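Long-range contacts in uncharacterized protein ScGH5_18 (Streptomyces cattleya, PDB 7LR8), which probably hydrolyses the Man-beta-1,4-GlcNAc linkage of N-glycan cores as a glycoside hydrolase of family GH5: residues G218-V223 with P263-E268; G147-N152 with L194-D199; S13-V18 with E297-T302; L249-K254 with L293-V298. The protein carries 1 engineered substitution. All blocks are in the same frame, centred on the assembly; numbering follows the deposited sequence.

How the contacts relate
Contacts 1, 2 and 3 each join two neighbouring parallel strands of the eight-stranded (beta/alpha)8 barrel, while contact 4 lies in the layer outside it. Contacts 1 and 2, with centres 8 Å apart, meet inside the barrel, where Gln267 NE2 of contact 1 bonds Thr149 OG1 of contact 2 at 3.1 Å; both also reach the bound mannose, through Glu268 and Asn152. Contact 3 continues from contact 1 across the strand 298-304: Trp265 NE1 bonds Thr302 OG1 at 2.7 Å. Contact 4 shares Glu297 and Val298 with contact 3 and meets contact 1 through Val264 N and Glu297 O. Contacts 3 and 4 lie away from the sugar site.

Contact 1: G218-V223 with P263-E268; sequences GAVTAV and PVWLQE. With BMA (beta-D-mannopyranose), chain D.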
# COMPACT_ATOMS: atom_id res chain seq x y z
N GLY B 218 4.87 -5.08 -27.93
CA GLY B 218 3.43 -4.94 -27.83
C GLY B 218 2.79 -4.58 -29.17
O GLY B 218 3.46 -4.24 -30.14
N ALA B 219 1.46 -4.65 -29.20
CA ALA B 219 0.72 -4.69 -30.47
C ALA B 219 0.63 -3.32 -31.15
O ALA B 219 0.60 -3.25 -32.39
CB ALA B 219 -0.69 -5.23 -30.24
N VAL B 220 0.51 -2.25 -30.38
CA VAL B 220 0.40 -0.89 -30.91
C VAL B 220 1.21 0.01 -30.00
O VAL B 220 1.53 -0.36 -28.86
CB VAL B 220 -1.07 -0.40 -30.99
CG1 VAL B 220 -1.93 -1.35 -31.85
CG2 VAL B 220 -1.68 -0.26 -29.60
N THR B 221 1.57 1.19 -30.50
CA THR B 221 2.28 2.16 -29.66
C THR B 221 1.27 3.00 -28.90
O THR B 221 0.36 3.58 -29.51
CB THR B 221 3.18 3.07 -30.50
OG1 THR B 221 4.04 2.28 -31.32
CG2 THR B 221 4.01 3.98 -29.61
N ALA B 222 1.43 3.09 -27.58
CA ALA B 222 0.55 3.93 -26.77
C ALA B 222 1.29 5.19 -26.38
O ALA B 222 2.44 5.13 -25.92
CB ALA B 222 0.08 3.18 -25.53
N VAL B 223 0.66 6.34 -26.59
CA VAL B 223 1.20 7.62 -26.13
C VAL B 223 0.17 8.29 -25.23
O VAL B 223 -1.05 8.16 -25.42
CB VAL B 223 1.59 8.55 -27.30
CG1 VAL B 223 2.76 7.96 -28.08
CG2 VAL B 223 0.40 8.80 -28.21
N PRO B 263 -0.30 0.96 -35.81
CA PRO B 263 -1.17 1.98 -35.23
C PRO B 263 -0.56 2.62 -33.99
O PRO B 263 0.18 1.98 -33.24
CB PRO B 263 -2.45 1.21 -34.86
CG PRO B 263 -2.38 -0.06 -35.69
CD PRO B 263 -0.91 -0.38 -35.76
N VAL B 264 -0.86 3.90 -33.80
CA VAL B 264 -0.49 4.65 -32.60
C VAL B 264 -1.77 4.99 -31.85
O VAL B 264 -2.67 5.63 -32.41
CB VAL B 264 0.31 5.92 -32.92
CG1 VAL B 264 0.76 6.61 -31.62
CG2 VAL B 264 1.51 5.59 -33.79
N TRP B 265 -1.86 4.57 -30.59
CA TRP B 265 -3.04 4.79 -29.76
C TRP B 265 -2.78 5.98 -28.84
O TRP B 265 -1.94 5.92 -27.95
CB TRP B 265 -3.35 3.52 -28.96
CG TRP B 265 -4.61 3.57 -28.11
CD1 TRP B 265 -5.47 4.62 -27.97
CD2 TRP B 265 -5.12 2.51 -27.30
NE1 TRP B 265 -6.50 4.28 -27.12
CE2 TRP B 265 -6.30 2.99 -26.69
CE3 TRP B 265 -4.70 1.20 -27.02
CZ2 TRP B 265 -7.06 2.20 -25.84
CZ3 TRP B 265 -5.46 0.43 -26.18
CH2 TRP B 265 -6.62 0.92 -25.58
N LEU B 266 -3.49 7.09 -29.07
CA LEU B 266 -3.47 8.19 -28.12
C LEU B 266 -4.34 7.77 -26.94
O LEU B 266 -5.54 8.04 -26.89
CB LEU B 266 -3.96 9.48 -28.77
CG LEU B 266 -4.00 10.68 -27.83
CD1 LEU B 266 -2.59 11.05 -27.36
CD2 LEU B 266 -4.66 11.86 -28.56
N GLN B 267 -3.72 7.06 -25.99
CA GLN B 267 -4.44 6.38 -24.94
C GLN B 267 -4.75 7.27 -23.75
O GLN B 267 -5.59 6.91 -22.92
CB GLN B 267 -3.63 5.16 -24.48
CG GLN B 267 -4.41 4.13 -23.72
CD GLN B 267 -3.51 3.05 -23.17
OE1 GLN B 267 -2.47 3.34 -22.58
NE2 GLN B 267 -3.90 1.79 -23.38
N GLU B 268 -4.08 8.42 -23.65
CA GLU B 268 -4.47 9.48 -22.71
C GLU B 268 -4.28 10.82 -23.37
O GLU B 268 -3.25 11.08 -24.00
CB GLU B 268 -3.64 9.48 -21.43
CG GLU B 268 -3.87 8.28 -20.56
CD GLU B 268 -2.95 8.25 -19.36
OE1 GLU B 268 -2.29 9.29 -19.09
OE2 GLU B 268 -2.89 7.20 -18.69
C1 BMA D . -1.27 10.37 -16.16
C2 BMA D . -2.38 9.33 -15.79
C3 BMA D . -2.81 9.57 -14.36
C4 BMA D . -3.08 11.12 -14.11
C5 BMA D . -3.04 11.92 -15.45
C6 BMA D . -3.18 13.41 -15.26
O2 BMA D . -1.91 7.99 -15.92
O3 BMA D . -1.86 8.99 -13.43
O4 BMA D . -4.34 11.25 -13.52
O5 BMA D . -1.76 11.73 -16.09
O6 BMA D . -2.06 13.85 -14.44
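Val223 CG2 is the apolar meeting point, 3.8 Å from Leu266 CD1, with the two side chains at about a right angle, and also against Val264 CG1. Thr221 lies on this same face. Nearer the start of the strands, Val220 CG1 packs on the pyrrolidine of Pro263, 4.0 Å from its CB, while Val220 CG2 comes to the edge of the Trp265 ring. That ring belongs to the opposite face, together with Ala222; Gln267 CG sits 3.7 Å above its plane, over the centre. Between the faces runs a parallel ladder. Thr221 N bonds Pro263 O, Trp265 N bonds Thr221 O at 2.7 Å, Val223 N bonds Trp265 O at 3.0 Å, and Gln267 N bonds Val223 O through a more bent N-H (138°). At the polar end the extended Glu268 reaches the mannose: its OE1 is 3.3 Å from C1 and its OE2 3.0 Å from O2. Trp226 NE1 holds OE1 and Arg54 pairs with OE2. An end-of-strand glutamate this close to C1 is consistent with the nucleophile position of GH5 enzymes. An alanine here would probably leave Arg54 without its carboxylate mate, Trp226 NE1 without an acceptor and a gap beside C1 and C2 of the sugar. Strands 221-225 and 264-269 are the sixth and seventh of the barrel: Thr221, Val223 and Leu266 face helix 240-253 outside, Ala222 and Trp265 touch Leu194 of strand 194-196, and strand 298-304 flanks 264-269.

Contact 2: G147-N152 with L194-D199; sequences GMTVGN and LHAEYD. With BMA (beta-D-mannopyranose), chain D.
Thr149 and Leu194 pair across the fourth and fifth strands of the (beta/alpha)8 barrel, 145-152 and 194-196, side chains on the same face. Thr149 OG1 lies 3.5 Å from Leu194 CG, the leucine having its CG in the crowded position between backbone N and carbonyl carbon (chi1 63°). The hydroxyl is itself bonded to Asn92 and Gln267. Thr149 CG2, anti to its backbone N, meets Ala196 CB at 3.6 Å. Two backbone bonds tie the strands, Leu194 N to Met148 O at 3.0 Å and Val150 N to Leu194 O at 2.9 Å. The chain then turns a corner at Val150, whose CG2 lies alongside His195 CB, and a water takes over: Ala196 N donates to it at 2.9 Å, and Gly151 O and Glu197 OE1 are acceptors within its reach. As in clan GH-A barrels generally, the end of the fourth strand delivers an asparagine to the sugar, directly before Ala153, an engineered residue at what is probably the acid/base position. Asn152 ND2 donates to mannose O2 at 2.7 Å and to His99 O, while Asn152 OD1 receives Arg54 NH2; with both ends of the amide held, its rotation is fixed. On the fifth strand Glu197 OE1 takes His195 ND1 at 2.6 Å on its anti lone pair, 11° out of the imidazole plane, and His195 NE2 bonds His213 O.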
# COMPACT_ATOMS: atom_id res chain seq x y z
N GLY B 147 -8.16 -6.32 -24.76
CA GLY B 147 -6.88 -6.88 -24.39
C GLY B 147 -6.36 -6.15 -23.18
O GLY B 147 -7.07 -5.37 -22.55
N MET B 148 -5.09 -6.40 -22.87
CA MET B 148 -4.43 -5.84 -21.70
C MET B 148 -3.42 -4.77 -22.08
O MET B 148 -2.73 -4.88 -23.10
CB MET B 148 -3.67 -6.93 -20.92
CG MET B 148 -4.46 -8.14 -20.52
SD MET B 148 -5.72 -7.76 -19.30
CE MET B 148 -4.76 -7.12 -17.94
N THR B 149 -3.31 -3.74 -21.24
CA THR B 149 -2.14 -2.88 -21.17
C THR B 149 -1.38 -3.28 -19.91
O THR B 149 -1.99 -3.46 -18.86
CB THR B 149 -2.54 -1.40 -21.14
OG1 THR B 149 -3.22 -1.07 -22.36
CG2 THR B 149 -1.32 -0.50 -20.99
N VAL B 150 -0.06 -3.45 -20.02
CA VAL B 150 0.70 -4.03 -18.91
C VAL B 150 0.44 -3.26 -17.62
O VAL B 150 0.13 -3.85 -16.58
CB VAL B 150 2.20 -4.09 -19.25
CG1 VAL B 150 3.02 -4.40 -17.99
CG2 VAL B 150 2.44 -5.15 -20.32
N GLY B 151 0.53 -1.93 -17.67
CA GLY B 151 0.21 -1.11 -16.50
C GLY B 151 0.36 0.36 -16.85
O GLY B 151 1.10 0.74 -17.76
N ASN B 152 -0.37 1.19 -16.10
CA ASN B 152 -0.46 2.61 -16.43
C ASN B 152 0.87 3.31 -16.12
O ASN B 152 1.17 3.60 -14.96
CB ASN B 152 -1.59 3.28 -15.66
CG ASN B 152 -1.59 4.78 -15.85
OD1 ASN B 152 -1.52 5.24 -16.98
ND2 ASN B 152 -1.62 5.54 -14.75
N LEU B 194 -0.54 -4.65 -25.13
CA LEU B 194 0.43 -3.58 -25.32
C LEU B 194 0.94 -3.13 -23.95
O LEU B 194 0.47 -3.59 -22.90
CB LEU B 194 -0.21 -2.39 -26.05
CG LEU B 194 -1.35 -1.73 -25.27
CD1 LEU B 194 -1.30 -0.22 -25.40
CD2 LEU B 194 -2.73 -2.24 -25.74
N HIS B 195 1.87 -2.19 -23.97
CA HIS B 195 2.31 -1.50 -22.77
C HIS B 195 2.25 -0.01 -23.07
O HIS B 195 2.21 0.40 -24.23
CB HIS B 195 3.72 -1.95 -22.35
CG HIS B 195 4.81 -1.47 -23.26
ND1 HIS B 195 5.62 -0.40 -22.95
CD2 HIS B 195 5.22 -1.92 -24.47
CE1 HIS B 195 6.48 -0.20 -23.93
NE2 HIS B 195 6.26 -1.11 -24.87
N ALA B 196 2.20 0.80 -22.01
CA ALA B 196 1.89 2.22 -22.14
C ALA B 196 2.76 3.00 -21.17
O ALA B 196 2.54 2.94 -19.96
CB ALA B 196 0.41 2.49 -21.87
N GLU B 197 3.73 3.73 -21.70
CA GLU B 197 4.70 4.44 -20.88
C GLU B 197 4.49 5.94 -20.99
O GLU B 197 4.15 6.46 -22.06
CB GLU B 197 6.13 4.07 -21.29
CG GLU B 197 6.36 2.55 -21.47
CD GLU B 197 5.91 1.71 -20.28
OE1 GLU B 197 5.57 0.52 -20.48
OE2 GLU B 197 5.90 2.22 -19.14
N TYR B 198 4.69 6.65 -19.87
CA TYR B 198 4.53 8.10 -19.90
C TYR B 198 5.72 8.75 -20.60
O TYR B 198 6.72 8.10 -20.91
CB TYR B 198 4.32 8.65 -18.49
CG TYR B 198 5.55 9.14 -17.75
CD1 TYR B 198 6.40 8.26 -17.10
CD2 TYR B 198 5.82 10.51 -17.65
CE1 TYR B 198 7.51 8.71 -16.39
CE2 TYR B 198 6.92 10.97 -16.95
CZ TYR B 198 7.76 10.06 -16.32
OH TYR B 198 8.85 10.54 -15.63
N ASP B 199 5.61 10.06 -20.88
CA ASP B 199 6.43 10.68 -21.92
C ASP B 199 7.92 10.74 -21.58
O ASP B 199 8.71 11.14 -22.45
CB ASP B 199 5.89 12.08 -22.29
CG ASP B 199 5.91 13.09 -21.13
OD1 ASP B 199 6.75 12.97 -20.21
OD2 ASP B 199 5.05 14.01 -21.15
C1 BMA D . -1.27 10.37 -16.16
C2 BMA D . -2.38 9.33 -15.79
C3 BMA D . -2.81 9.57 -14.36
C4 BMA D . -3.08 11.12 -14.11
C5 BMA D . -3.04 11.92 -15.45
C6 BMA D . -3.18 13.41 -15.26
O2 BMA D . -1.91 7.99 -15.92
O3 BMA D . -1.86 8.99 -13.43
O4 BMA D . -4.34 11.25 -13.52
O5 BMA D . -1.76 11.73 -16.09
O6 BMA D . -2.06 13.85 -14.44
O HOH W 1 2.91 -0.35 -19.46

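Contact 3: S13-V18 with E297-T302; sequences SPRFGV and EVWGVT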
# COMPACT_ATOMS: atom_id res chain seq x y z
N SER B 13 -10.29 2.58 -38.99
CA SER B 13 -10.65 3.95 -38.64
C SER B 13 -10.40 4.21 -37.15
O SER B 13 -10.35 3.27 -36.35
CB SER B 13 -12.11 4.20 -38.98
OG SER B 13 -12.97 3.50 -38.10
N PRO B 14 -10.25 5.47 -36.75
CA PRO B 14 -9.95 5.76 -35.34
C PRO B 14 -11.15 5.50 -34.44
O PRO B 14 -12.30 5.77 -34.80
CB PRO B 14 -9.59 7.25 -35.35
CG PRO B 14 -10.36 7.78 -36.47
CD PRO B 14 -10.27 6.71 -37.54
N ARG B 15 -10.86 4.97 -33.25
CA ARG B 15 -11.83 4.72 -32.21
C ARG B 15 -11.80 5.84 -31.18
O ARG B 15 -10.81 6.57 -31.05
CB ARG B 15 -11.58 3.37 -31.54
CG ARG B 15 -11.38 2.26 -32.57
CD ARG B 15 -11.47 0.92 -31.92
NE ARG B 15 -12.56 0.90 -30.95
CZ ARG B 15 -13.11 -0.20 -30.47
NH1 ARG B 15 -12.68 -1.40 -30.87
NH2 ARG B 15 -14.09 -0.10 -29.58
N PHE B 16 -12.90 5.98 -30.44
CA PHE B 16 -13.06 7.05 -29.47
C PHE B 16 -13.52 6.47 -28.15
O PHE B 16 -14.46 5.67 -28.10
CB PHE B 16 -14.07 8.09 -30.00
CG PHE B 16 -13.64 8.74 -31.29
CD1 PHE B 16 -12.79 9.83 -31.27
CD2 PHE B 16 -14.08 8.26 -32.52
CE1 PHE B 16 -12.38 10.44 -32.45
CE2 PHE B 16 -13.67 8.85 -33.70
CZ PHE B 16 -12.82 9.96 -33.66
N GLY B 17 -12.85 6.85 -27.06
CA GLY B 17 -13.18 6.29 -25.78
C GLY B 17 -12.71 7.17 -24.65
O GLY B 17 -12.25 8.29 -24.87
N VAL B 18 -12.87 6.67 -23.43
CA VAL B 18 -12.46 7.41 -22.24
C VAL B 18 -11.74 6.49 -21.28
O VAL B 18 -11.97 5.28 -21.24
CB VAL B 18 -13.65 8.09 -21.51
CG1 VAL B 18 -14.26 9.17 -22.37
CG2 VAL B 18 -14.70 7.06 -21.12
N GLU B 297 -3.34 6.44 -39.28
CA GLU B 297 -3.00 5.26 -38.47
C GLU B 297 -3.11 5.54 -36.97
O GLU B 297 -2.36 4.98 -36.17
CB GLU B 297 -1.60 4.72 -38.80
CG GLU B 297 -1.55 3.88 -40.08
CD GLU B 297 -1.45 4.71 -41.35
OE1 GLU B 297 -0.74 5.73 -41.34
OE2 GLU B 297 -2.07 4.32 -42.36
N VAL B 298 -4.03 6.41 -36.58
CA VAL B 298 -4.34 6.59 -35.17
C VAL B 298 -5.31 5.49 -34.79
O VAL B 298 -6.41 5.40 -35.36
CB VAL B 298 -4.95 7.98 -34.90
CG1 VAL B 298 -5.50 8.03 -33.48
CG2 VAL B 298 -3.93 9.10 -35.15
N TRP B 299 -4.90 4.63 -33.85
CA TRP B 299 -5.79 3.56 -33.42
C TRP B 299 -7.05 4.13 -32.77
O TRP B 299 -8.16 3.66 -33.03
CB TRP B 299 -5.07 2.63 -32.44
CG TRP B 299 -5.88 1.42 -32.07
CD1 TRP B 299 -5.84 0.20 -32.66
CD2 TRP B 299 -6.85 1.32 -31.01
NE1 TRP B 299 -6.71 -0.67 -32.05
CE2 TRP B 299 -7.35 -0.00 -31.04
CE3 TRP B 299 -7.35 2.21 -30.06
CZ2 TRP B 299 -8.33 -0.45 -30.15
CZ3 TRP B 299 -8.31 1.76 -29.17
CH2 TRP B 299 -8.79 0.45 -29.22
N GLY B 300 -6.88 5.13 -31.92
CA GLY B 300 -8.01 5.72 -31.23
C GLY B 300 -7.55 6.88 -30.38
O GLY B 300 -6.35 7.12 -30.20
N VAL B 301 -8.55 7.61 -29.86
CA VAL B 301 -8.36 8.73 -28.95
C VAL B 301 -9.12 8.40 -27.67
O VAL B 301 -10.34 8.16 -27.72
CB VAL B 301 -8.88 10.05 -29.54
CG1 VAL B 301 -8.74 11.17 -28.52
CG2 VAL B 301 -8.16 10.38 -30.84
N THR B 302 -8.42 8.39 -26.54
CA THR B 302 -9.02 7.99 -25.28
C THR B 302 -8.81 9.13 -24.29
O THR B 302 -7.69 9.36 -23.83
CB THR B 302 -8.43 6.67 -24.79
OG1 THR B 302 -8.46 5.71 -25.87
CG2 THR B 302 -9.24 6.12 -23.62
O HOH W 2 -8.67 1.54 -34.78
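Arg15 lays its CD over one face of the Trp299 indole, a CH-pi contact 4.1 Å from the six-membered ring centroid and 22° off the normal. A water stands above the same face, also toward the rim. The two side chains run side by side in the same direction, and the guanidinium plane is only 17° from that of the indole; the bend at chi3 (41°) places Arg15 NE 4.2 Å from Trp299 CH2. Asp51 and Asp90 pair with the guanidinium. Phe16 CD1 meets Val301 CB on the opposite face of the sheet. The same water donates to Ser13 O and to Trp299 O, the latter at 2.8 Å. Trp299 O also takes Arg15 N at 3.0 Å, then Val301 N bonds Arg15 O at 2.8 Å and Gly17 N bonds Val301 O at 2.9 Å. Gly300 passes close to Arg15, where a CB would run into Arg15 O. Further on, Thr302 CG2 packs 3.4 Å from Val18 C. The pair joins the first and eighth strands of the barrel, 15-19 and 298-304. Phe16 faces helices 334-349 and 281-293 outside, whereas Trp299 meets Trp265 and touches Leu146 of strand 145-152.

Contact 4: L249-K254 with L293-V298; sequences LVELAK and LDCPEV
Lys254 stretches across to Pro296 as a chain extended beyond CG. Its CB points toward the loop 293-298 and CG is anti to the carbonyl carbon (chi1 -68°). Further out, CE comes 3.5 Å from Pro296 O, and NZ donates to that same oxygen at 2.6 Å, standing above the carbonyl plane, 35° out of it. A salt bridge of 2.8 Å joins NZ to Glu251 OE2 on the syn side of the carboxylate, 25° out of its plane. Glu297 OE1 is a more distant opposite charge, 4.2 Å from NZ. A methionine here would probably leave Pro296 O without its donor and the Glu251 carboxylate without its countercharge. Glu251 is bent at chi2, which turns CD back; its OE2 lies 3.2 Å from Cys295 CB, while its OE1 is bonded to Thr397 OG1. Val250 CG1 fills the apolar side, meeting Cys295 CB at 3.9 Å and Val298 CG2 at 4.0 Å, the two valines at about a right angle. The contact thus ties the end of helix 240-253 to the loop that leads from helix 281-293 into strand 298-304. Leu249 and Ala253 of the same helix pack on strand 221-225.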
# COMPACT_ATOMS: atom_id res chain seq x y z
N LEU B 249 3.15 13.65 -30.50
CA LEU B 249 3.56 12.37 -29.94
C LEU B 249 3.18 11.23 -30.88
O LEU B 249 3.94 10.26 -31.02
CB LEU B 249 2.93 12.16 -28.56
CG LEU B 249 3.56 12.88 -27.37
CD1 LEU B 249 2.85 12.43 -26.10
CD2 LEU B 249 5.06 12.63 -27.28
N VAL B 250 2.03 11.34 -31.53
CA VAL B 250 1.59 10.32 -32.48
C VAL B 250 2.61 10.18 -33.61
O VAL B 250 3.07 9.08 -33.92
CB VAL B 250 0.19 10.66 -33.03
CG1 VAL B 250 -0.14 9.83 -34.29
CG2 VAL B 250 -0.87 10.46 -31.95
N GLU B 251 2.99 11.30 -34.23
CA GLU B 251 3.90 11.23 -35.37
C GLU B 251 5.32 10.93 -34.93
O GLU B 251 6.08 10.31 -35.68
CB GLU B 251 3.83 12.53 -36.18
CG GLU B 251 2.49 12.73 -36.86
CD GLU B 251 2.13 11.57 -37.75
OE1 GLU B 251 2.99 11.16 -38.57
OE2 GLU B 251 0.98 11.07 -37.65
N LEU B 252 5.71 11.38 -33.73
CA LEU B 252 7.04 11.07 -33.22
C LEU B 252 7.19 9.57 -32.99
O LEU B 252 8.22 8.98 -33.35
CB LEU B 252 7.29 11.83 -31.92
CG LEU B 252 8.62 11.58 -31.20
CD1 LEU B 252 9.77 12.04 -32.08
CD2 LEU B 252 8.65 12.31 -29.86
N ALA B 253 6.18 8.95 -32.39
CA ALA B 253 6.26 7.54 -32.04
C ALA B 253 6.45 6.66 -33.27
O ALA B 253 7.06 5.59 -33.19
CB ALA B 253 5.00 7.12 -31.27
N LYS B 254 5.97 7.12 -34.42
CA LYS B 254 6.11 6.38 -35.66
C LYS B 254 7.56 6.21 -36.10
O LYS B 254 7.86 5.25 -36.83
CB LYS B 254 5.31 7.07 -36.77
CG LYS B 254 3.80 7.00 -36.56
CD LYS B 254 3.04 7.75 -37.64
CE LYS B 254 1.54 7.61 -37.40
NZ LYS B 254 0.76 8.38 -38.39
N LEU B 293 -6.68 13.79 -35.33
CA LEU B 293 -7.38 13.10 -36.41
C LEU B 293 -6.87 13.49 -37.79
O LEU B 293 -7.27 12.87 -38.78
CB LEU B 293 -8.89 13.35 -36.30
CG LEU B 293 -9.61 12.74 -35.09
CD1 LEU B 293 -11.11 13.00 -35.18
CD2 LEU B 293 -9.34 11.26 -34.96
N ASP B 294 -6.00 14.49 -37.89
CA ASP B 294 -5.26 14.77 -39.12
C ASP B 294 -4.00 13.91 -39.25
O ASP B 294 -3.19 14.13 -40.16
CB ASP B 294 -4.89 16.26 -39.18
CG ASP B 294 -4.49 16.72 -40.57
OD1 ASP B 294 -5.16 16.34 -41.55
OD2 ASP B 294 -3.49 17.47 -40.66
N CYS B 295 -3.81 12.94 -38.35
CA CYS B 295 -2.70 12.00 -38.39
C CYS B 295 -3.22 10.64 -38.81
O CYS B 295 -4.22 10.18 -38.23
CB CYS B 295 -2.05 11.88 -37.01
SG CYS B 295 -1.28 13.38 -36.42
N PRO B 296 -2.61 9.98 -39.79
CA PRO B 296 -3.09 8.65 -40.19
C PRO B 296 -2.67 7.59 -39.19
O PRO B 296 -1.77 7.79 -38.37
CB PRO B 296 -2.42 8.42 -41.55
CG PRO B 296 -1.70 9.69 -41.89
CD PRO B 296 -1.48 10.42 -40.61
N GLU B 297 -3.34 6.44 -39.28
CA GLU B 297 -3.00 5.26 -38.47
C GLU B 297 -3.11 5.54 -36.97
O GLU B 297 -2.36 4.98 -36.17
CB GLU B 297 -1.60 4.72 -38.80
CG GLU B 297 -1.55 3.88 -40.08
CD GLU B 297 -1.45 4.71 -41.35
OE1 GLU B 297 -0.74 5.73 -41.34
OE2 GLU B 297 -2.07 4.32 -42.36
N VAL B 298 -4.03 6.41 -36.58
CA VAL B 298 -4.34 6.59 -35.17
C VAL B 298 -5.31 5.49 -34.79
O VAL B 298 -6.41 5.40 -35.36
CB VAL B 298 -4.95 7.98 -34.90
CG1 VAL B 298 -5.50 8.03 -33.48
CG2 VAL B 298 -3.93 9.10 -35.15